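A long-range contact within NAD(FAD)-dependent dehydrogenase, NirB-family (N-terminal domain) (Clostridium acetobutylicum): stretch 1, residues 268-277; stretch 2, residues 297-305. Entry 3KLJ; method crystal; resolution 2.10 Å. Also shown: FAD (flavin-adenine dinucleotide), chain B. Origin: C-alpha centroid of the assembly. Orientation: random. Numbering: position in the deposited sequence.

Stretch 1 268-277: EFYGKNPGLI
Stretch 2 (297-305) SYSEIIPSP

A tight type I' turn, Phe269 to Lys272, holds both an aromatic and a charged residue against an irregular segment, and no backbone hydrogen bond joins the two stretches; side chains make most of the contact, burying 343 Å² in all. The turn is closed by paired hydrogen bonds, Phe269 N to Lys272 O and Lys272 N to Phe269 O, both 3.0 Å. Its corners have positive phi: Tyr270 at 49/41 and Gly271 at 80/4; the positive phi at Gly271 favours glycine. Glu268 is in a strand arriving from earlier in the chain, whereas stretch 2 is mostly extended, with a bend at Ile301 (-97/-31), and has no regular helix or strand. The stretches run in the same general sense, with CA atoms of Phe269 and Glu300 8.4 Å apart and those of Leu276 and Ser304 8.3 Å apart, too far for backbone pairing.

Phe269 (chi1 t, chi2 62°) receives the edge of Tyr298 (chi1 t, chi2 -105°) over one face: ring centroids lie 5.3 Å apart, planes are at 71°, and Phe269 CE2 is 3.6 Å from Tyr298 CD1, an offset edge-to-face pair. Lys272, leaving the turn with phi/psi -105/131, has chi1 m, chi2 -143° and a straight end (chi3, chi4 t). Its NZ donates to Glu300 OE2 at 2.8 Å, a hydrogen bond within a salt bridge. The Glu300 CA-to-CB bond points sideways, but chi1 and chi2, both t, extend the carboxylate to the lysine.

Farther along, Gly275 (74/42) precedes Leu276 (-118/150; chi1 m, chi2 t), the N-cap residue of a helix. Leu276 CD1 packs 3.4 Å from Ile302 CG2, a close apolar contact, and 4.0 Å from Ser304 CB. Ile302 has chi1 -27°, between wells, and chi2 m; Ser304 has chi1 p. Next to this apolar patch, Ile277 N donates to FAD O2 at 2.9 Å.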

# COMPACT_ATOMS: atom_id res chain seq x y z
N GLU A 268 10.34 -4.37 -6.78
CA GLU A 268 10.92 -5.05 -5.64
C GLU A 268 12.43 -4.73 -5.59
O GLU A 268 13.17 -5.06 -6.53
CB GLU A 268 10.66 -6.55 -5.76
CG GLU A 268 11.32 -7.42 -4.69
CD GLU A 268 10.85 -8.89 -4.75
OE1 GLU A 268 11.54 -9.76 -4.17
OE2 GLU A 268 9.79 -9.16 -5.36
N PHE A 269 12.85 -4.13 -4.49
CA PHE A 269 14.20 -3.57 -4.34
C PHE A 269 14.86 -4.23 -3.14
O PHE A 269 14.41 -4.05 -2.00
CB PHE A 269 14.12 -2.05 -4.11
CG PHE A 269 15.45 -1.39 -3.85
CD1 PHE A 269 16.46 -1.40 -4.82
CD2 PHE A 269 15.69 -0.74 -2.64
CE1 PHE A 269 17.69 -0.78 -4.58
CE2 PHE A 269 16.90 -0.11 -2.39
CZ PHE A 269 17.90 -0.12 -3.37
N TYR A 270 15.92 -4.99 -3.39
CA TYR A 270 16.53 -5.81 -2.36
C TYR A 270 15.49 -6.65 -1.61
O TYR A 270 15.57 -6.80 -0.39
CB TYR A 270 17.35 -4.96 -1.38
CG TYR A 270 18.71 -4.59 -1.92
CD1 TYR A 270 18.97 -3.30 -2.35
CD2 TYR A 270 19.73 -5.54 -2.01
CE1 TYR A 270 20.24 -2.94 -2.83
CE2 TYR A 270 21.00 -5.19 -2.50
CZ TYR A 270 21.24 -3.89 -2.91
OH TYR A 270 22.46 -3.53 -3.40
N GLY A 271 14.54 -7.21 -2.35
CA GLY A 271 13.56 -8.13 -1.78
C GLY A 271 12.43 -7.43 -1.03
O GLY A 271 11.58 -8.09 -0.42
N LYS A 272 12.42 -6.11 -1.07
CA LYS A 272 11.39 -5.33 -0.38
C LYS A 272 10.36 -4.76 -1.34
O LYS A 272 10.71 -4.17 -2.36
CB LYS A 272 12.01 -4.24 0.51
CG LYS A 272 12.84 -4.82 1.68
CD LYS A 272 12.70 -4.01 2.96
CE LYS A 272 13.45 -4.67 4.11
NZ LYS A 272 13.54 -3.79 5.32
N ASN A 273 9.09 -4.96 -1.02
CA ASN A 273 8.00 -4.42 -1.82
C ASN A 273 6.91 -3.92 -0.88
O ASN A 273 5.84 -4.51 -0.81
CB ASN A 273 7.47 -5.52 -2.77
CG ASN A 273 6.25 -5.06 -3.59
OD1 ASN A 273 5.19 -5.69 -3.52
ND2 ASN A 273 6.40 -3.98 -4.34
N PRO A 274 7.18 -2.82 -0.16
CA PRO A 274 6.35 -2.48 1.00
C PRO A 274 4.97 -1.91 0.65
O PRO A 274 4.07 -2.01 1.47
CB PRO A 274 7.22 -1.46 1.77
CG PRO A 274 8.65 -1.70 1.25
CD PRO A 274 8.37 -1.95 -0.22
N GLY A 275 4.81 -1.36 -0.56
CA GLY A 275 3.51 -0.91 -1.04
C GLY A 275 3.05 0.37 -0.37
O GLY A 275 1.89 0.49 -0.00
N LEU A 276 3.97 1.32 -0.20
CA LEU A 276 3.71 2.56 0.50
C LEU A 276 3.90 3.74 -0.44
O LEU A 276 4.73 3.67 -1.36
CB LEU A 276 4.64 2.70 1.72
CG LEU A 276 4.49 1.63 2.81
CD1 LEU A 276 5.61 1.71 3.86
CD2 LEU A 276 3.13 1.76 3.47
N ILE A 277 3.15 4.82 -0.21
CA ILE A 277 3.16 5.96 -1.14
C ILE A 277 4.46 6.77 -1.15
O ILE A 277 4.88 7.21 -2.22
CB ILE A 277 1.88 6.86 -1.03
CG1 ILE A 277 1.77 7.75 -2.28
CG2 ILE A 277 1.85 7.66 0.26
CD1 ILE A 277 0.39 8.14 -2.67
N SER A 297 20.54 7.47 -7.22
CA SER A 297 20.31 6.22 -6.51
C SER A 297 19.23 6.36 -5.44
O SER A 297 19.29 7.26 -4.59
CB SER A 297 21.59 5.73 -5.84
OG SER A 297 22.41 5.07 -6.77
N TYR A 298 18.28 5.44 -5.47
CA TYR A 298 17.31 5.29 -4.41
C TYR A 298 17.95 4.57 -3.24
O TYR A 298 18.62 3.55 -3.42
CB TYR A 298 16.11 4.48 -4.92
CG TYR A 298 15.10 4.14 -3.85
CD1 TYR A 298 15.01 2.85 -3.33
CD2 TYR A 298 14.24 5.11 -3.34
CE1 TYR A 298 14.08 2.53 -2.34
CE2 TYR A 298 13.31 4.81 -2.35
CZ TYR A 298 13.24 3.52 -1.86
OH TYR A 298 12.33 3.21 -0.89
N SER A 299 17.74 5.08 -2.04
CA SER A 299 18.08 4.30 -0.85
C SER A 299 16.81 4.05 -0.04
O SER A 299 15.93 4.90 0.02
CB SER A 299 19.17 4.96 -0.01
OG SER A 299 18.68 6.11 0.64
N GLU A 300 16.74 2.87 0.57
CA GLU A 300 15.60 2.46 1.37
C GLU A 300 15.32 3.51 2.45
O GLU A 300 16.20 3.87 3.21
CB GLU A 300 15.89 1.10 2.00
CG GLU A 300 14.68 0.46 2.64
CD GLU A 300 15.03 -0.82 3.38
OE1 GLU A 300 16.16 -1.33 3.20
OE2 GLU A 300 14.16 -1.31 4.14
N ILE A 301 14.08 3.98 2.50
CA ILE A 301 13.72 5.09 3.39
C ILE A 301 13.11 4.62 4.70
O ILE A 301 13.31 5.23 5.76
CB ILE A 301 12.63 6.01 2.73
CG1 ILE A 301 12.93 6.30 1.25
CG2 ILE A 301 12.41 7.30 3.55
CD1 ILE A 301 11.68 6.70 0.45
N ILE A 302 12.43 3.48 4.63
CA ILE A 302 11.05 3.40 5.12
C ILE A 302 10.70 3.22 6.60
O ILE A 302 10.86 2.13 7.16
CB ILE A 302 10.23 2.38 4.29
CG1 ILE A 302 10.82 2.30 2.88
CG2 ILE A 302 8.76 2.79 4.26
CD1 ILE A 302 10.74 3.62 2.10
N PRO A 303 10.18 4.32 7.21
CA PRO A 303 9.29 4.23 8.36
C PRO A 303 7.84 4.31 7.87
O PRO A 303 7.59 4.70 6.72
CB PRO A 303 9.65 5.47 9.18
CG PRO A 303 10.37 6.41 8.22
CD PRO A 303 10.51 5.72 6.90
N SER A 304 6.90 4.01 8.75
CA SER A 304 5.47 4.20 8.47
C SER A 304 4.68 4.21 9.77
O SER A 304 4.50 3.16 10.40
CB SER A 304 4.93 3.15 7.48
OG SER A 304 4.87 1.85 8.06
N PRO A 305 4.24 5.40 10.21
CA PRO A 305 3.34 5.41 11.35
C PRO A 305 1.93 5.05 10.89
O PRO A 305 1.30 5.81 10.15
CB PRO A 305 3.40 6.86 11.86
CG PRO A 305 4.55 7.50 11.13
CD PRO A 305 4.66 6.76 9.83
PA FAD B . -0.85 2.77 -8.24
O1A FAD B . -1.61 1.48 -8.14
O2A FAD B . -1.35 3.82 -7.28
O5B FAD B . -0.93 3.32 -9.74
C5B FAD B . -0.67 2.47 -10.84
C4B FAD B . -1.57 2.86 -12.01
O4B FAD B . -1.22 2.09 -13.16
C3B FAD B . -3.03 2.56 -11.70
O3B FAD B . -3.81 3.71 -11.97
C2B FAD B . -3.40 1.41 -12.63
O2B FAD B . -4.72 1.51 -13.12
C1B FAD B . -2.40 1.58 -13.76
N9A FAD B . -2.11 0.33 -14.49
C8A FAD B . -2.06 -0.94 -13.98
N7A FAD B . -1.77 -1.80 -14.99
C5A FAD B . -1.63 -1.09 -16.14
C6A FAD B . -1.34 -1.48 -17.45
N6A FAD B . -1.42 -2.76 -17.80
N1A FAD B . -1.27 -0.50 -18.43
C2A FAD B . -1.48 0.83 -18.12
N3A FAD B . -1.78 1.20 -16.82
C4A FAD B . -1.84 0.25 -15.84
N1 FAD B . 0.12 3.82 1.31
C2 FAD B . 0.72 4.42 2.39
O2 FAD B . 1.93 4.58 2.40
N3 FAD B . -0.03 4.86 3.46
C4 FAD B . -1.40 4.69 3.46
O4 FAD B . -2.04 5.09 4.44
C4X FAD B . -2.02 4.07 2.37
N5 FAD B . -3.40 3.89 2.34
C5X FAD B . -4.00 3.29 1.25
C6 FAD B . -5.39 3.11 1.23
C7 FAD B . -6.00 2.50 0.12
C7M FAD B . -7.48 2.30 0.09
C8 FAD B . -5.22 2.06 -0.95
C8M FAD B . -5.84 1.40 -2.15
C9 FAD B . -3.84 2.24 -0.92
C9A FAD B . -3.23 2.85 0.18
N10 FAD B . -1.85 3.03 0.20
C10 FAD B . -1.25 3.64 1.29
C1' FAD B . -1.01 2.55 -0.94
C2' FAD B . -0.65 3.65 -1.91
O2' FAD B . -1.84 4.10 -2.52
C3' FAD B . 0.29 3.04 -2.94
O3' FAD B . 1.51 2.70 -2.32
C4' FAD B . 0.59 3.98 -4.10
O4' FAD B . -0.62 4.39 -4.73
C5' FAD B . 1.43 3.23 -5.12
O5' FAD B . 1.54 4.04 -6.26
P FAD B . 1.91 3.39 -7.66
O1P FAD B . 2.01 4.49 -8.70
O2P FAD B . 3.14 2.52 -7.55
O3P FAD B . 0.69 2.38 -8.00